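Local coordinates for protein rhamnosidase B (Bacillus sp., PDB 2OKX) that probably hydrolyses the glycosidic bonds of terminal non-reducing alpha-L-rhamnose residues, as an alpha-L-rhamnosidase of glycoside hydrolase family 78, at residues A[6-11]-A[112-117]. Sequence-based numbering, arbitrary orientation.
Sequences WNASWI and IAEIEA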
ATOM      1  N   TRP A   6      23.481  -4.837 -23.298  1.00 37.42           N
ATOM      2  CA  TRP A   6      23.304  -3.410 -23.397  1.00 37.55           C
ATOM      3  C   TRP A   6      24.467  -2.665 -24.062  1.00 38.20           C
ATOM      4  O   TRP A   6      25.635  -3.044 -23.925  1.00 36.45           O
ATOM      5  CB  TRP A   6      23.073  -2.831 -21.998  1.00 37.08           C
ATOM      6  CG  TRP A   6      21.806  -3.304 -21.353  1.00 37.45           C
ATOM      7  CD1 TRP A   6      21.572  -4.518 -20.771  1.00 37.21           C
ATOM      8  CD2 TRP A   6      20.600  -2.555 -21.219  1.00 36.29           C
ATOM      9  NE1 TRP A   6      20.293  -4.565 -20.272  1.00 37.93           N
ATOM     10  CE2 TRP A   6      19.674  -3.371 -20.534  1.00 37.58           C
ATOM     11  CE3 TRP A   6      20.212  -1.271 -21.610  1.00 37.09           C
ATOM     12  CZ2 TRP A   6      18.372  -2.941 -20.230  1.00 37.38           C
ATOM     13  CZ3 TRP A   6      18.915  -0.839 -21.306  1.00 37.65           C
ATOM     14  CH2 TRP A   6      18.014  -1.678 -20.620  1.00 35.90           C
ATOM     15  N   ASN A   7      24.121  -1.596 -24.768  1.00 42.23           N
ATOM     16  CA  ASN A   7      25.088  -0.746 -25.449  1.00 43.43           C
ATOM     17  C   ASN A   7      24.844   0.665 -24.945  1.00 42.88           C
ATOM     18  O   ASN A   7      25.057   1.644 -25.658  1.00 45.54           O
ATOM     19  CB  ASN A   7      24.878  -0.793 -26.963  1.00 45.80           C
ATOM     20  CG  ASN A   7      25.062  -2.181 -27.529  1.00 48.96           C
ATOM     21  OD1 ASN A   7      26.140  -2.766 -27.425  1.00 51.57           O
ATOM     22  ND2 ASN A   7      24.006  -2.723 -28.131  1.00 50.75           N
ATOM     23  N   ALA A   8      24.370   0.750 -23.708  1.00 41.04           N
ATOM     24  CA  ALA A   8      24.086   2.029 -23.076  1.00 39.01           C
ATOM     25  C   ALA A   8      24.714   2.012 -21.692  1.00 37.36           C
ATOM     26  O   ALA A   8      25.079   0.951 -21.182  1.00 36.76           O
ATOM     27  CB  ALA A   8      22.579   2.243 -22.969  1.00 38.46           C
ATOM     28  N   SER A   9      24.835   3.185 -21.085  1.00 36.25           N
ATOM     29  CA  SER A   9      25.433   3.282 -19.763  1.00 35.81           C
ATOM     30  C   SER A   9      24.500   3.927 -18.752  1.00 34.40           C
ATOM     31  O   SER A   9      23.688   4.783 -19.101  1.00 34.37           O
ATOM     32  CB  SER A   9      26.725   4.101 -19.840  1.00 36.61           C
ATOM     33  OG  SER A   9      27.625   3.543 -20.781  1.00 39.64           O
ATOM     34  N   TRP A  10      24.611   3.496 -17.498  1.00 33.65           N
ATOM     35  CA  TRP A  10      23.815   4.080 -16.430  1.00 32.09           C
ATOM     36  C   TRP A  10      24.347   5.498 -16.281  1.00 32.81           C
ATOM     37  O   TRP A  10      25.563   5.701 -16.223  1.00 34.71           O
ATOM     38  CB  TRP A  10      24.035   3.349 -15.106  1.00 30.55           C
ATOM     39  CG  TRP A  10      23.230   2.111 -14.906  1.00 30.56           C
ATOM     40  CD1 TRP A  10      23.622   0.828 -15.138  1.00 29.32           C
ATOM     41  CD2 TRP A  10      21.902   2.039 -14.375  1.00 30.01           C
ATOM     42  NE1 TRP A  10      22.622  -0.046 -14.776  1.00 30.90           N
ATOM     43  CE2 TRP A  10      21.554   0.673 -14.306  1.00 30.11           C
ATOM     44  CE3 TRP A  10      20.973   2.997 -13.947  1.00 28.86           C
ATOM     45  CZ2 TRP A  10      20.314   0.239 -13.822  1.00 29.96           C
ATOM     46  CZ3 TRP A  10      19.737   2.564 -13.465  1.00 27.93           C
ATOM     47  CH2 TRP A  10      19.423   1.198 -13.408  1.00 27.09           C
ATOM     48  N   ILE A  11      23.454   6.477 -16.223  1.00 30.67           N
ATOM     49  CA  ILE A  11      23.883   7.859 -16.073  1.00 30.41           C
ATOM     50  C   ILE A  11      23.107   8.582 -14.985  1.00 30.77           C
ATOM     51  O   ILE A  11      21.994   8.193 -14.623  1.00 31.54           O
ATOM     52  CB  ILE A  11      23.715   8.657 -17.384  1.00 30.82           C
ATOM     53  CG1 ILE A  11      22.237   8.709 -17.779  1.00 30.98           C
ATOM     54  CG2 ILE A  11      24.547   8.026 -18.488  1.00 30.78           C
ATOM     55  CD1 ILE A  11      21.953   9.591 -18.987  1.00 31.00           C
ATOM     56  N   ILE A 112      19.169   4.314 -17.329  1.00 29.64           N
ATOM     57  CA  ILE A 112      19.806   3.595 -18.418  1.00 29.63           C
ATOM     58  C   ILE A 112      18.715   3.286 -19.442  1.00 30.55           C
ATOM     59  O   ILE A 112      17.693   2.678 -19.114  1.00 28.93           O
ATOM     60  CB  ILE A 112      20.490   2.291 -17.931  1.00 29.69           C
ATOM     61  CG1 ILE A 112      21.257   1.652 -19.090  1.00 29.04           C
ATOM     62  CG2 ILE A 112      19.462   1.327 -17.358  1.00 29.21           C
ATOM     63  CD1 ILE A 112      22.168   0.520 -18.676  1.00 27.47           C
ATOM     64  N   ALA A 113      18.925   3.739 -20.674  1.00 29.22           N
ATOM     65  CA  ALA A 113      17.955   3.531 -21.740  1.00 30.77           C
ATOM     66  C   ALA A 113      18.643   3.359 -23.082  1.00 31.91           C
ATOM     67  O   ALA A 113      19.684   3.961 -23.342  1.00 33.15           O
ATOM     68  CB  ALA A 113      16.986   4.705 -21.798  1.00 29.13           C
ATOM     69  N   GLU A 114      18.047   2.541 -23.938  1.00 33.61           N
ATOM     70  CA  GLU A 114      18.613   2.285 -25.251  1.00 34.10           C
ATOM     71  C   GLU A 114      17.515   1.996 -26.266  1.00 34.25           C
ATOM     72  O   GLU A 114      16.605   1.209 -25.997  1.00 32.82           O
ATOM     73  CB  GLU A 114      19.563   1.089 -25.170  1.00 33.95           C
ATOM     74  CG  GLU A 114      20.388   0.847 -26.423  1.00 36.85           C
ATOM     75  CD  GLU A 114      21.162  -0.452 -26.353  1.00 36.65           C
ATOM     76  OE1 GLU A 114      21.732  -0.743 -25.281  1.00 37.48           O
ATOM     77  OE2 GLU A 114      21.209  -1.178 -27.368  1.00 39.30           O
ATOM     78  N   ILE A 115      17.598   2.645 -27.424  1.00 34.42           N
ATOM     79  CA  ILE A 115      16.631   2.433 -28.492  1.00 35.80           C
ATOM     80  C   ILE A 115      17.297   1.532 -29.521  1.00 38.23           C
ATOM     81  O   ILE A 115      18.377   1.844 -30.022  1.00 39.18           O
ATOM     82  CB  ILE A 115      16.220   3.755 -29.166  1.00 35.65           C
ATOM     83  CG1 ILE A 115      15.486   4.642 -28.160  1.00 35.30           C
ATOM     84  CG2 ILE A 115      15.330   3.471 -30.370  1.00 34.16           C
ATOM     85  CD1 ILE A 115      15.012   5.955 -28.733  1.00 38.11           C
ATOM     86  N   GLU A 116      16.652   0.413 -29.826  1.00 39.53           N
ATOM     87  CA  GLU A 116      17.194  -0.545 -30.776  1.00 42.43           C
ATOM     88  C   GLU A 116      16.184  -0.889 -31.860  1.00 43.16           C
ATOM     89  O   GLU A 116      14.987  -1.014 -31.596  1.00 42.43           O
ATOM     90  CB  GLU A 116      17.620  -1.818 -30.038  1.00 44.81           C
ATOM     91  CG  GLU A 116      18.151  -2.927 -30.933  1.00 51.25           C
ATOM     92  CD  GLU A 116      18.658  -4.124 -30.144  1.00 54.19           C
ATOM     93  OE1 GLU A 116      17.861  -4.741 -29.404  1.00 55.82           O
ATOM     94  OE2 GLU A 116      19.859  -4.450 -30.263  1.00 56.86           O
ATOM     95  N   ALA A 117      16.680  -1.039 -33.082  1.00 43.13           N
ATOM     96  CA  ALA A 117      15.840  -1.375 -34.220  1.00 44.48           C
ATOM     97  C   ALA A 117      16.675  -2.088 -35.274  1.00 46.68           C
ATOM     98  O   ALA A 117      17.729  -1.597 -35.684  1.00 46.13           O
ATOM     99  CB  ALA A 117      15.225  -0.115 -34.805  1.00 43.51           C
TER
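Ile112 meets two tryptophans, and following it outward gives a clear example of how a branched side chain can join two sheets. Ile112 CB lies 3.8 Å from CD2 of Trp10. From there Ile112 CG2 stands over the middle of the six-membered ring of Trp10, 3.7 Å from its centroid and 8° off the ring normal, a CH-pi contact. The other branch, CG1, is anti to the backbone N (chi1 -174°), passing Ala8 CB and Ser9 O; its terminal CD1 lies 4.0 Å from CE3 of Trp6 and also touches CD1 of Trp10. An alanine in place of Trp10 would probably leave the CG2 methyl without its aromatic platform and Trp187 without its stacking partner. Strand 110-117 falls in the alpha-L-rhamnosidase N-terminal domain, in a mixed sheet, whereas strand 9-12 is an outermost strand of an antiparallel one; their packing is consistent with a beta-sandwich, and the Ile112-Trp10 pair bridges the two, with Trp6 adding to it from the preceding loop. Further along, the contact turns polar. The carboxylate of Glu114 grips Asn7 twice: backbone N donates to OE1 at 2.6 Å and ND2 to OE2 at 3.3 Å, both on the syn sides and 33° out of the carboxylate plane. OE2 also takes a salt bridge from Arg4 and a hydrogen bond with Thr121, which would probably stabilise the buried negative charge.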